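Local coordinates for protein alpha-amylase (Eisenia fetida, PDB 6M4K) that probably hydrolyses internal alpha-1,4-glucosidic linkages in starch-like polysaccharides, as a calcium-binding alpha-amylase of glycoside hydrolase family 13, at residues 105-110 / 126-131; 67-72 / 101-106; 51-56 / 114-119; 160-165 / 204-209; 180-185 / 211-216. One frame throughout, in Å; residues are numbered along the deposited sequence.

Interaction 1 of 5, residues 105-110 / 126-131. With CA (calcium ion), chain B.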
# COMPACT_ATOMS: atom_id res chain seq x y z
N ASN A 105 -7.35 1.61 16.75
CA ASN A 105 -8.78 1.43 16.98
C ASN A 105 -9.08 0.47 18.13
O ASN A 105 -10.13 0.57 18.76
CB ASN A 105 -9.45 0.93 15.70
CG ASN A 105 -10.91 0.59 15.89
OD1 ASN A 105 -11.76 1.46 16.08
ND2 ASN A 105 -11.22 -0.69 15.81
N HIS A 106 -8.18 -0.48 18.39
CA HIS A 106 -8.52 -1.62 19.23
C HIS A 106 -7.25 -2.19 19.83
O HIS A 106 -6.13 -1.81 19.47
CB HIS A 106 -9.24 -2.67 18.39
CG HIS A 106 -8.51 -3.03 17.14
ND1 HIS A 106 -8.85 -2.51 15.91
CD2 HIS A 106 -7.45 -3.84 16.93
CE1 HIS A 106 -8.03 -3.00 14.99
NE2 HIS A 106 -7.17 -3.81 15.59
N MET A 107 -7.45 -3.11 20.77
CA MET A 107 -6.37 -3.91 21.31
C MET A 107 -6.49 -5.35 20.79
O MET A 107 -6.42 -5.57 19.58
CB MET A 107 -6.33 -3.81 22.84
CG MET A 107 -6.05 -2.40 23.36
SD MET A 107 -4.49 -1.68 22.80
CE MET A 107 -3.31 -2.57 23.83
N THR A 108 -6.70 -6.33 21.67
CA THR A 108 -6.86 -7.70 21.22
C THR A 108 -8.33 -8.07 21.16
O THR A 108 -9.21 -7.33 21.61
CB THR A 108 -6.16 -8.69 22.17
OG1 THR A 108 -6.82 -8.67 23.45
CG2 THR A 108 -4.70 -8.33 22.34
N GLY A 109 -8.59 -9.27 20.63
CA GLY A 109 -9.86 -9.93 20.84
C GLY A 109 -9.93 -10.54 22.22
O GLY A 109 -9.16 -10.21 23.13
N GLY A 110 -10.88 -11.46 22.39
CA GLY A 110 -11.03 -12.15 23.65
C GLY A 110 -9.87 -13.09 23.94
O GLY A 110 -9.01 -13.38 23.10
N LEU A 126 -10.41 -6.94 29.88
CA LEU A 126 -9.99 -5.66 29.31
C LEU A 126 -8.80 -5.07 30.07
O LEU A 126 -8.74 -3.86 30.30
CB LEU A 126 -11.14 -4.66 29.22
CG LEU A 126 -11.99 -4.60 27.95
CD1 LEU A 126 -12.31 -5.98 27.45
CD2 LEU A 126 -13.27 -3.83 28.23
N GLN A 127 -7.85 -5.91 30.45
CA GLN A 127 -6.67 -5.48 31.19
C GLN A 127 -5.44 -5.59 30.30
O GLN A 127 -5.10 -6.68 29.81
CB GLN A 127 -6.51 -6.30 32.47
CG GLN A 127 -7.69 -6.08 33.42
CD GLN A 127 -7.48 -6.72 34.78
OE1 GLN A 127 -6.41 -7.25 35.08
NE2 GLN A 127 -8.51 -6.66 35.62
N TYR A 128 -4.77 -4.44 30.09
CA TYR A 128 -3.56 -4.36 29.27
C TYR A 128 -2.54 -3.61 30.10
O TYR A 128 -2.33 -2.41 29.93
CB TYR A 128 -3.86 -3.66 27.94
CG TYR A 128 -4.87 -4.42 27.13
CD1 TYR A 128 -6.23 -4.22 27.34
CD2 TYR A 128 -4.47 -5.37 26.20
CE1 TYR A 128 -7.17 -4.93 26.63
CE2 TYR A 128 -5.41 -6.09 25.48
CZ TYR A 128 -6.76 -5.87 25.70
OH TYR A 128 -7.71 -6.56 24.99
N PRO A 129 -1.89 -4.31 31.05
CA PRO A 129 -1.02 -3.62 32.01
C PRO A 129 0.22 -2.99 31.40
O PRO A 129 0.85 -2.16 32.07
CB PRO A 129 -0.65 -4.72 33.01
CG PRO A 129 -1.74 -5.74 32.88
CD PRO A 129 -2.12 -5.71 31.42
N GLY A 130 0.58 -3.34 30.17
CA GLY A 130 1.73 -2.71 29.54
C GLY A 130 1.49 -1.32 29.02
O GLY A 130 2.45 -0.64 28.65
N VAL A 131 0.23 -0.87 29.02
CA VAL A 131 -0.10 0.47 28.52
C VAL A 131 -0.02 1.55 29.62
O VAL A 131 0.80 2.46 29.50
CB VAL A 131 -1.41 0.47 27.70
CG1 VAL A 131 -1.80 1.88 27.32
CG2 VAL A 131 -1.28 -0.41 26.47
CA CA B . -13.88 1.95 17.13
O HOH W 1 -12.04 2.56 18.70
O HOH W 2 -15.25 0.16 15.91
O HOH W 3 -14.26 4.30 17.95

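Interaction 2 of 5, residues 67-72 / 101-106. With CA (calcium ion), chain B.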
# COMPACT_ATOMS: atom_id res chain seq x y z
N TYR A 67 -2.10 -7.26 14.18
CA TYR A 67 -3.18 -6.28 14.22
C TYR A 67 -3.96 -6.33 15.52
O TYR A 67 -5.05 -5.75 15.60
CB TYR A 67 -4.04 -6.39 12.95
CG TYR A 67 -3.22 -5.95 11.76
CD1 TYR A 67 -3.10 -4.60 11.45
CD2 TYR A 67 -2.48 -6.86 11.01
CE1 TYR A 67 -2.29 -4.17 10.40
CE2 TYR A 67 -1.68 -6.45 9.96
CZ TYR A 67 -1.59 -5.10 9.67
OH TYR A 67 -0.77 -4.71 8.63
N GLN A 68 -3.40 -6.97 16.55
CA GLN A 68 -3.96 -7.02 17.90
C GLN A 68 -2.93 -6.47 18.88
O GLN A 68 -2.14 -7.23 19.47
CB GLN A 68 -4.39 -8.44 18.27
CG GLN A 68 -5.59 -8.87 17.45
CD GLN A 68 -6.19 -10.17 17.92
OE1 GLN A 68 -6.38 -10.39 19.12
NE2 GLN A 68 -6.50 -11.04 16.98
N PRO A 69 -2.91 -5.15 19.09
CA PRO A 69 -1.94 -4.56 20.01
C PRO A 69 -2.11 -5.08 21.43
O PRO A 69 -3.22 -5.29 21.92
CB PRO A 69 -2.24 -3.06 19.94
CG PRO A 69 -2.85 -2.88 18.59
CD PRO A 69 -3.67 -4.12 18.35
N VAL A 70 -0.96 -5.24 22.09
CA VAL A 70 -0.89 -5.56 23.51
C VAL A 70 -0.32 -4.40 24.33
O VAL A 70 -0.77 -4.15 25.45
CB VAL A 70 -0.10 -6.87 23.71
CG1 VAL A 70 0.24 -7.10 25.20
CG2 VAL A 70 -0.89 -8.05 23.15
N SER A 71 0.63 -3.66 23.77
CA SER A 71 1.11 -2.43 24.38
C SER A 71 1.75 -1.58 23.29
O SER A 71 1.72 -1.93 22.11
CB SER A 71 2.10 -2.71 25.52
OG SER A 71 3.40 -2.91 25.00
N TYR A 72 2.32 -0.45 23.70
CA TYR A 72 3.02 0.43 22.76
C TYR A 72 4.53 0.39 22.94
O TYR A 72 5.24 1.28 22.44
CB TYR A 72 2.44 1.85 22.83
CG TYR A 72 0.94 1.87 22.61
CD1 TYR A 72 0.40 1.64 21.35
CD2 TYR A 72 0.07 2.10 23.67
CE1 TYR A 72 -0.98 1.64 21.16
CE2 TYR A 72 -1.30 2.10 23.48
CZ TYR A 72 -1.83 1.89 22.23
OH TYR A 72 -3.20 1.89 22.06
N ASP A 101 2.68 1.26 10.24
CA ASP A 101 1.31 0.76 10.30
C ASP A 101 0.84 0.89 11.75
O ASP A 101 1.23 0.11 12.63
CB ASP A 101 1.32 -0.69 9.82
CG ASP A 101 -0.04 -1.24 9.47
OD1 ASP A 101 -1.06 -0.78 10.01
OD2 ASP A 101 -0.08 -2.20 8.65
N GLY A 102 0.02 1.91 12.01
CA GLY A 102 -0.37 2.28 13.35
C GLY A 102 -1.76 1.77 13.65
O GLY A 102 -2.71 2.09 12.93
N VAL A 103 -1.88 0.97 14.71
CA VAL A 103 -3.12 0.26 15.02
C VAL A 103 -3.69 0.89 16.28
O VAL A 103 -3.27 0.56 17.40
CB VAL A 103 -2.88 -1.25 15.18
CG1 VAL A 103 -4.19 -1.96 15.40
CG2 VAL A 103 -2.15 -1.79 13.95
N LEU A 104 -4.65 1.81 16.11
CA LEU A 104 -5.16 2.63 17.21
C LEU A 104 -6.62 2.36 17.56
O LEU A 104 -7.09 2.86 18.59
CB LEU A 104 -5.00 4.12 16.88
CG LEU A 104 -3.58 4.57 16.54
CD1 LEU A 104 -3.58 6.08 16.26
CD2 LEU A 104 -2.57 4.22 17.62
N ASN A 105 -7.35 1.61 16.75
CA ASN A 105 -8.78 1.43 16.98
C ASN A 105 -9.08 0.47 18.13
O ASN A 105 -10.13 0.57 18.76
CB ASN A 105 -9.45 0.93 15.70
CG ASN A 105 -10.91 0.59 15.89
OD1 ASN A 105 -11.76 1.46 16.08
ND2 ASN A 105 -11.22 -0.69 15.81
N HIS A 106 -8.18 -0.48 18.39
CA HIS A 106 -8.52 -1.62 19.23
C HIS A 106 -7.25 -2.19 19.83
O HIS A 106 -6.13 -1.81 19.47
CB HIS A 106 -9.24 -2.67 18.39
CG HIS A 106 -8.51 -3.03 17.14
ND1 HIS A 106 -8.85 -2.51 15.91
CD2 HIS A 106 -7.45 -3.84 16.93
CE1 HIS A 106 -8.03 -3.00 14.99
NE2 HIS A 106 -7.17 -3.81 15.59
CA CA B . -13.88 1.95 17.13
O HOH W 4 -4.13 0.45 19.98
O HOH W 1 -12.04 2.56 18.70
O HOH W 2 -15.25 0.16 15.91
O HOH W 3 -14.26 4.30 17.95

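Interaction 3 of 5, residues 51-56 / 114-119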
# COMPACT_ATOMS: atom_id res chain seq x y z
N ASN A 51 4.74 -2.12 17.19
CA ASN A 51 4.50 -2.14 18.62
C ASN A 51 4.29 -3.58 19.10
O ASN A 51 4.15 -4.52 18.31
CB ASN A 51 3.26 -1.33 18.96
CG ASN A 51 2.04 -1.89 18.29
OD1 ASN A 51 1.92 -1.82 17.07
ND2 ASN A 51 1.15 -2.48 19.06
N GLU A 52 4.25 -3.75 20.42
CA GLU A 52 3.99 -5.06 20.99
C GLU A 52 2.60 -5.55 20.61
O GLU A 52 1.60 -4.88 20.89
CB GLU A 52 4.11 -5.02 22.51
CG GLU A 52 3.85 -6.39 23.10
CD GLU A 52 4.02 -6.47 24.60
OE1 GLU A 52 3.93 -5.44 25.30
OE2 GLU A 52 4.25 -7.60 25.07
N HIS A 53 2.55 -6.73 20.00
CA HIS A 53 1.31 -7.30 19.52
C HIS A 53 1.09 -8.68 20.12
O HIS A 53 2.00 -9.29 20.70
CB HIS A 53 1.32 -7.40 17.99
CG HIS A 53 2.51 -8.11 17.45
ND1 HIS A 53 2.62 -9.49 17.45
CD2 HIS A 53 3.68 -7.64 16.94
CE1 HIS A 53 3.79 -9.83 16.94
NE2 HIS A 53 4.46 -8.73 16.63
N ARG A 54 -0.12 -9.18 19.95
CA ARG A 54 -0.48 -10.51 20.43
C ARG A 54 0.43 -11.55 19.79
O ARG A 54 0.81 -11.45 18.62
CB ARG A 54 -1.93 -10.79 20.04
CG ARG A 54 -2.54 -12.03 20.71
CD ARG A 54 -4.02 -12.17 20.38
NE ARG A 54 -4.60 -13.27 21.16
CZ ARG A 54 -5.87 -13.32 21.55
NH1 ARG A 54 -6.71 -12.34 21.26
NH2 ARG A 54 -6.30 -14.36 22.27
N ILE A 55 0.78 -12.56 20.57
CA ILE A 55 1.36 -13.78 20.03
C ILE A 55 0.25 -14.82 20.01
O ILE A 55 -0.32 -15.15 21.06
CB ILE A 55 2.57 -14.25 20.86
CG1 ILE A 55 3.70 -13.23 20.80
CG2 ILE A 55 3.06 -15.61 20.34
CD1 ILE A 55 4.23 -12.98 19.40
N VAL A 56 -0.08 -15.30 18.82
CA VAL A 56 -1.12 -16.29 18.62
C VAL A 56 -0.43 -17.58 18.21
O VAL A 56 0.33 -17.61 17.23
CB VAL A 56 -2.12 -15.84 17.55
CG1 VAL A 56 -3.10 -16.96 17.23
CG2 VAL A 56 -2.86 -14.58 18.00
N THR A 114 0.18 -13.32 26.47
CA THR A 114 1.17 -12.26 26.47
C THR A 114 1.42 -11.81 25.03
O THR A 114 1.08 -12.50 24.07
CB THR A 114 2.47 -12.68 27.14
OG1 THR A 114 2.97 -13.89 26.53
CG2 THR A 114 2.24 -12.94 28.64
N GLY A 115 2.04 -10.64 24.92
CA GLY A 115 2.43 -10.09 23.64
C GLY A 115 3.88 -10.39 23.30
O GLY A 115 4.58 -11.15 23.99
N SER A 116 4.33 -9.77 22.22
CA SER A 116 5.66 -10.00 21.67
C SER A 116 6.77 -9.38 22.51
O SER A 116 7.95 -9.58 22.17
CB SER A 116 5.72 -9.45 20.24
OG SER A 116 5.34 -8.07 20.20
N ASP A 117 6.44 -8.62 23.55
CA ASP A 117 7.42 -8.05 24.47
C ASP A 117 7.22 -8.57 25.88
O ASP A 117 7.80 -8.02 26.82
CB ASP A 117 7.39 -6.52 24.43
CG ASP A 117 8.72 -5.88 24.81
OD1 ASP A 117 9.75 -6.57 24.81
OD2 ASP A 117 8.73 -4.66 25.10
N GLY A 118 6.39 -9.60 26.06
CA GLY A 118 6.21 -10.22 27.36
C GLY A 118 5.11 -9.66 28.23
O GLY A 118 4.86 -10.21 29.30
N ASN A 119 4.42 -8.60 27.80
CA ASN A 119 3.37 -8.02 28.63
C ASN A 119 2.07 -8.81 28.49
O ASN A 119 1.76 -9.36 27.43
CB ASN A 119 3.16 -6.55 28.27
CG ASN A 119 4.30 -5.68 28.74
OD1 ASN A 119 4.64 -5.67 29.93
ND2 ASN A 119 4.94 -4.98 27.81
O HOH W 5 -0.22 -15.28 23.98

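Interaction 4 of 5, residues 160-165 / 204-209. With CA (calcium ion), chain B.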
# COMPACT_ATOMS: atom_id res chain seq x y z
N VAL A 160 -20.67 0.97 13.56
CA VAL A 160 -19.38 0.76 12.90
C VAL A 160 -18.23 1.30 13.75
O VAL A 160 -17.14 0.72 13.77
CB VAL A 160 -19.41 1.38 11.49
CG1 VAL A 160 -18.03 1.30 10.83
CG2 VAL A 160 -20.44 0.67 10.63
N ARG A 161 -18.46 2.39 14.48
CA ARG A 161 -17.38 3.04 15.20
C ARG A 161 -17.29 2.63 16.67
O ARG A 161 -16.19 2.65 17.22
CB ARG A 161 -17.47 4.56 15.07
CG ARG A 161 -17.07 5.04 13.67
CD ARG A 161 -17.40 6.51 13.41
NE ARG A 161 -16.82 6.97 12.15
CZ ARG A 161 -17.37 7.87 11.35
NH1 ARG A 161 -18.53 8.42 11.66
NH2 ARG A 161 -16.76 8.22 10.22
N ASN A 162 -18.40 2.26 17.30
CA ASN A 162 -18.39 1.97 18.73
C ASN A 162 -18.52 0.49 19.08
O ASN A 162 -18.29 0.14 20.25
CB ASN A 162 -19.46 2.79 19.45
CG ASN A 162 -19.16 4.27 19.44
OD1 ASN A 162 -18.07 4.69 19.08
ND2 ASN A 162 -20.13 5.08 19.87
N CYS A 163 -18.89 -0.36 18.14
CA CYS A 163 -18.92 -1.80 18.37
C CYS A 163 -17.59 -2.42 17.96
O CYS A 163 -16.69 -1.75 17.44
CB CYS A 163 -20.11 -2.45 17.66
SG CYS A 163 -21.73 -1.88 18.27
N ARG A 164 -17.44 -3.72 18.19
CA ARG A 164 -16.16 -4.39 17.99
C ARG A 164 -16.06 -4.96 16.58
O ARG A 164 -16.93 -5.71 16.14
CB ARG A 164 -15.99 -5.52 18.99
CG ARG A 164 -15.96 -5.07 20.43
CD ARG A 164 -16.17 -6.26 21.34
NE ARG A 164 -16.10 -5.87 22.74
CZ ARG A 164 -16.42 -6.70 23.73
NH1 ARG A 164 -16.81 -7.93 23.45
NH2 ARG A 164 -16.34 -6.30 24.99
N LEU A 165 -14.97 -4.63 15.90
CA LEU A 165 -14.69 -5.24 14.61
C LEU A 165 -14.25 -6.67 14.85
O LEU A 165 -13.16 -6.91 15.36
CB LEU A 165 -13.59 -4.46 13.91
CG LEU A 165 -13.09 -5.08 12.61
CD1 LEU A 165 -14.22 -5.20 11.59
CD2 LEU A 165 -11.94 -4.27 12.06
N HIS A 204 -13.52 2.60 11.48
CA HIS A 204 -14.02 2.22 12.79
C HIS A 204 -13.71 3.24 13.87
O HIS A 204 -14.03 3.01 15.04
CB HIS A 204 -13.48 0.83 13.14
CG HIS A 204 -13.90 -0.20 12.15
ND1 HIS A 204 -15.20 -0.66 12.08
CD2 HIS A 204 -13.23 -0.81 11.14
CE1 HIS A 204 -15.30 -1.53 11.09
NE2 HIS A 204 -14.13 -1.64 10.51
N MET A 205 -13.10 4.37 13.51
CA MET A 205 -12.86 5.45 14.44
C MET A 205 -13.62 6.69 14.00
O MET A 205 -13.95 6.87 12.82
CB MET A 205 -11.36 5.74 14.59
CG MET A 205 -10.63 4.58 15.27
SD MET A 205 -8.86 4.77 15.45
CE MET A 205 -8.31 4.60 13.76
N TRP A 206 -13.91 7.56 14.96
CA TRP A 206 -14.57 8.83 14.66
C TRP A 206 -13.53 9.82 14.14
O TRP A 206 -12.47 9.97 14.76
CB TRP A 206 -15.22 9.41 15.93
CG TRP A 206 -16.35 8.58 16.44
CD1 TRP A 206 -16.29 7.66 17.45
CD2 TRP A 206 -17.71 8.58 15.98
NE1 TRP A 206 -17.52 7.08 17.64
CE2 TRP A 206 -18.41 7.63 16.76
CE3 TRP A 206 -18.40 9.29 15.00
CZ2 TRP A 206 -19.76 7.36 16.57
CZ3 TRP A 206 -19.74 9.01 14.80
CH2 TRP A 206 -20.41 8.06 15.59
N PRO A 207 -13.80 10.51 13.03
CA PRO A 207 -12.86 11.54 12.56
C PRO A 207 -12.49 12.55 13.64
O PRO A 207 -11.34 12.99 13.69
CB PRO A 207 -13.61 12.18 11.39
CG PRO A 207 -14.45 11.06 10.85
CD PRO A 207 -14.87 10.24 12.05
N GLY A 208 -13.44 12.92 14.50
CA GLY A 208 -13.13 13.85 15.58
C GLY A 208 -12.13 13.31 16.57
O GLY A 208 -11.34 14.06 17.14
N ASP A 209 -12.14 11.99 16.81
CA ASP A 209 -11.15 11.39 17.70
C ASP A 209 -9.78 11.37 17.03
O ASP A 209 -8.77 11.69 17.66
CB ASP A 209 -11.55 9.97 18.09
CG ASP A 209 -12.79 9.92 18.97
OD1 ASP A 209 -13.16 10.95 19.56
OD2 ASP A 209 -13.40 8.84 19.06
CA CA B . -13.88 1.95 17.13
O HOH W 2 -15.25 0.16 15.91
O HOH W 3 -14.26 4.30 17.95
O HOH W 1 -12.04 2.56 18.70

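Interaction 5 of 5, residues 180-185 / 211-216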
# COMPACT_ATOMS: atom_id res chain seq x y z
N ASP A 180 -4.16 10.68 24.76
CA ASP A 180 -2.81 11.00 25.22
C ASP A 180 -1.87 9.82 25.03
O ASP A 180 -0.72 9.99 24.62
CB ASP A 180 -2.85 11.38 26.71
CG ASP A 180 -3.44 12.76 26.95
OD1 ASP A 180 -3.60 13.55 26.00
OD2 ASP A 180 -3.72 13.06 28.13
N VAL A 181 -2.34 8.61 25.38
CA VAL A 181 -1.51 7.42 25.27
C VAL A 181 -1.15 7.13 23.82
O VAL A 181 0.01 6.82 23.50
CB VAL A 181 -2.24 6.23 25.92
CG1 VAL A 181 -1.64 4.92 25.46
CG2 VAL A 181 -2.18 6.34 27.44
N GLU A 182 -2.13 7.23 22.93
CA GLU A 182 -1.86 6.92 21.53
C GLU A 182 -0.96 7.98 20.89
O GLU A 182 -0.07 7.64 20.10
CB GLU A 182 -3.17 6.72 20.78
CG GLU A 182 -3.89 5.46 21.29
CD GLU A 182 -5.08 5.04 20.47
OE1 GLU A 182 -5.78 5.93 19.95
OE2 GLU A 182 -5.32 3.81 20.37
N ALA A 183 -1.15 9.25 21.26
CA ALA A 183 -0.25 10.28 20.76
C ALA A 183 1.16 10.12 21.30
O ALA A 183 2.12 10.42 20.59
CB ALA A 183 -0.80 11.67 21.09
N GLU A 184 1.31 9.66 22.54
CA GLU A 184 2.65 9.43 23.07
C GLU A 184 3.38 8.38 22.25
O GLU A 184 4.57 8.52 21.96
CB GLU A 184 2.59 8.99 24.54
CG GLU A 184 3.97 8.84 25.23
CD GLU A 184 4.73 7.57 24.86
OE1 GLU A 184 4.08 6.53 24.62
OE2 GLU A 184 5.98 7.60 24.81
N PHE A 185 2.67 7.30 21.90
CA PHE A 185 3.22 6.25 21.05
C PHE A 185 3.67 6.82 19.71
O PHE A 185 4.83 6.67 19.30
CB PHE A 185 2.13 5.19 20.87
CG PHE A 185 2.40 4.19 19.76
CD1 PHE A 185 3.57 3.45 19.73
CD2 PHE A 185 1.45 3.97 18.79
CE1 PHE A 185 3.78 2.51 18.71
CE2 PHE A 185 1.65 3.04 17.78
CZ PHE A 185 2.82 2.31 17.75
N GLU A 211 -8.84 13.52 14.80
CA GLU A 211 -8.37 14.91 14.80
C GLU A 211 -7.72 15.27 16.14
O GLU A 211 -6.69 15.94 16.17
CB GLU A 211 -9.51 15.87 14.48
CG GLU A 211 -9.07 17.33 14.45
CD GLU A 211 -10.21 18.29 14.19
OE1 GLU A 211 -11.23 17.87 13.60
OE2 GLU A 211 -10.09 19.47 14.59
N ALA A 212 -8.31 14.80 17.24
CA ALA A 212 -7.76 15.11 18.56
C ALA A 212 -6.41 14.43 18.77
O ALA A 212 -5.52 15.01 19.40
CB ALA A 212 -8.74 14.67 19.65
N ILE A 213 -6.25 13.20 18.28
CA ILE A 213 -4.97 12.52 18.39
C ILE A 213 -3.92 13.21 17.52
O ILE A 213 -2.80 13.48 17.97
CB ILE A 213 -5.12 11.03 18.03
CG1 ILE A 213 -6.04 10.33 19.05
CG2 ILE A 213 -3.76 10.35 17.93
CD1 ILE A 213 -6.53 8.96 18.59
N LEU A 214 -4.28 13.51 16.27
CA LEU A 214 -3.32 14.15 15.38
C LEU A 214 -2.91 15.53 15.89
O LEU A 214 -1.76 15.94 15.69
CB LEU A 214 -3.88 14.25 13.96
CG LEU A 214 -4.15 12.91 13.26
CD1 LEU A 214 -4.61 13.13 11.82
CD2 LEU A 214 -2.97 11.97 13.30
N GLY A 215 -3.82 16.25 16.56
CA GLY A 215 -3.49 17.55 17.12
C GLY A 215 -2.46 17.50 18.23
O GLY A 215 -1.86 18.53 18.56
N ARG A 216 -2.23 16.32 18.82
CA ARG A 216 -1.23 16.13 19.85
C ARG A 216 0.14 15.78 19.28
O ARG A 216 1.11 15.68 20.03
CB ARG A 216 -1.65 15.00 20.79
CG ARG A 216 -2.85 15.32 21.68
CD ARG A 216 -3.47 14.02 22.18
NE ARG A 216 -4.26 14.19 23.40
CZ ARG A 216 -5.50 14.69 23.45
NH1 ARG A 216 -6.11 15.10 22.34
NH2 ARG A 216 -6.12 14.80 24.62

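Interaction 1 of 5, residues 105-110 / 126-131
M107 lays its CB over one face of the Y128 ring, 3.9 Å from the ring centroid and displaced toward the rim, a CH-pi contact. Its chain is bent at chi2 (-59°) and again at chi3 (-75°), which curls the thioether back over the same face. SD stands 5.2 Å from the Y128 centroid, a distant Met-aromatic contact, and the methyl CE meets V131 CG2 tip to tip at 4.0 Å. At the ring's edge, Y128 OH donates to T108 OG1 (2.8 Å), which lies near the ring plane. That threonine hydroxyl hands its own proton to a lone pair of G109 O, 2.8 Å from T108 OG1, so it both accepts and donates. Further out, F121 of strand 120-122 touches both T108 and Y128, while backbone bonds to R169 hold M107 and T108. At the start of 105-110, N105 ND2 bonds H106 ND1 (3.0 Å) in the imidazole plane, fixing the amide so that N105 OD1 faces calcium at 2.4 Å. A type I turn from Y128 to V131 shapes the other segment. This is the excursion after the third barrel strand, the B domain of family 13 amylases, packed beside its calcium site.

Interaction 2 of 5, residues 67-72 / 101-106
Y67 and P69, in the loop after the second strand of the TIM barrel, pack against D101, V103 and H106, at and just beyond the C-terminal end of the third strand. Two direct hydrogen bonds join them. Y67 OH donates to D101 OD2 (2.6 Å), meeting it from above the carboxylate plane, while the other oxygen, D101 OD1, is paired with R198. H106 NE2 gives a bent bond (138°) to Y67 O at 2.9 Å, with the carbonyl oxygen in the imidazole plane and the nitrogen nearly along the C=O axis. As N105 already engages ND1 at that ring's edge, the imidazole's rotation is fixed from two directions. The apolar contacts centre on V103, whose two methyls are shared out: CG1, anti to the backbone N (chi1 -175°), meets P69 CG at 3.6 Å, and CG2 approaches Y67 CD1 at 3.9 Å. A water supplies the third link: it accepts from Y72 OH (2.7 Å) and donates to V103 O (2.7 Å) and H106 O (3.1 Å).

Interaction 3 of 5, residues 51-56 / 114-119
The type I turn from G115 to G118, with N119 just after it, wraps round the carboxylate of E52. The glutamate chain is fully extended, with CG anti to the backbone N (chi1 -180°), and drives straight into the turn. E52 OE2 takes D117 N (2.9 Å) from above the carboxylate plane and N119 N (2.9 Å) on its syn lone pair. E52 OE1 receives N119 ND2 at 2.7 Å, in a nearly straight bond (167°), and also S71 OG. With an alanine at E52, the N-H groups of D117 and N119 would probably lose their acceptor and the N119 amide would be set free to turn. The contact ties the loop after barrel strand 44-47 to the bend between strands 112-114 and 120-122 of the B-domain excursion, and R54 and G115 form a single beta bridge. Beside it the backbone of H53 is gripped twice: S116 N donates to H53 O (2.8 Å), and H53 N to S116 OG (3.1 Å), a hydroxyl that also bonds N75 O. S116 CB sits over the H53 ring face, 4.0 Å from its centroid, and I55 CD1 touches the same CB at 3.9 Å.

Interaction 4 of 5, residues 160-165 / 204-209
R161 and H204 meet most closely through their carbonyls: R161 O and H204 O each bind calcium at 2.4 Å, drawn together by the metal. On this close-packed, buried side H204 ND1 donates to V160 O (2.9 Å, 162°) in the imidazole plane, a calcium-bound water donates to the same V160 O and to C163 O, and L165 spreads its methyls over one face of the H204 ring. This is the calcium site of the amylase fold, where helix 157-162 of the B-domain excursion meets the loop from the fourth barrel strand into helix 207-214; N105 and D170 complete the protein ligands. Tight packing continues where R161 CD lies over the six-membered ring of W206, the helix N-cap, 3.4 Å from the centroid. The contact thins at the partly exposed outer side, N162, P207 and the rest of the indole. There W206 NE1 donates to N162 OD1 (2.8 Å) with amide and ring planes 60° apart, and P207 CD lies over one guanidinium face. An alanine in place of W206 would probably uncover the arginine's methylenes and leave N162 OD1 without its indole mate. R161 NH2 pairs with E249 and Y250; R161 NE bonds M205 O only weakly (2.9 Å).

Interaction 5 of 5, residues 180-185 / 211-216
R216 sets off with CG beside its backbone N (chi1 -69°) and runs extended from CG to NE, across toward helix 176-192, while D180 takes a similar first torsion (chi1 -74°) that swings its carboxylate round to meet it. The salt bridge is side-on and rests on a single oxygen. R216 NE meets D180 OD1 at 2.8 Å, almost head-on to its C-O bond, and R216 NH2 reaches the same OD1 at 3.1 Å from above the carboxylate plane. OD1 lies exactly in the guanidinium plane, yet the two flat groups are inclined by 46°, so this is not the two-oxygen, coplanar pairing. The third nitrogen is used as well: R216 NH1 donates to A212 O (3.0 Å), one turn back, which fixes the rotation of the guanidinium. The segments lie on helices 176-192 and 207-214, which follow the third and fourth strands of the TIM barrel and pack next to each other outside it. A183 marks the close approach of the pair, its CA 5.7 Å from that of I213; with only a methyl to accommodate, the backbones can come this near. That methyl, A183 CB, presses on R216 CB at 3.4 Å and also touches CD, so the arginine's aliphatic part packs while its head pairs. Deeper in, I213 CD1 rests against E182 OE1 at 3.4 Å, and at the far end R216 O accepts from N187 ND2.

Overall arrangement
Calcium joins interactions 1, 2 and 4: N105, common to the first two, and the R161 and H204 carbonyls of interaction 4 are ligands of one ion, with N105 OD1 2.9 Å from H204 O. Interactions 1 and 2 have centres about 9 Å apart. Interaction 3 lies on their far side, linked by S71 OG to E52 OE1 (2.6 Å) and by R54 NH2 to G110 O (3.0 Å); its nearest atoms stay about 10 Å from those of interaction 4. Interaction 5, which pairs two outer helices, shares helix 207-214 with interaction 4, meets interaction 1 where V181 touches V131, and places the E182 side chain about 9 Å from calcium.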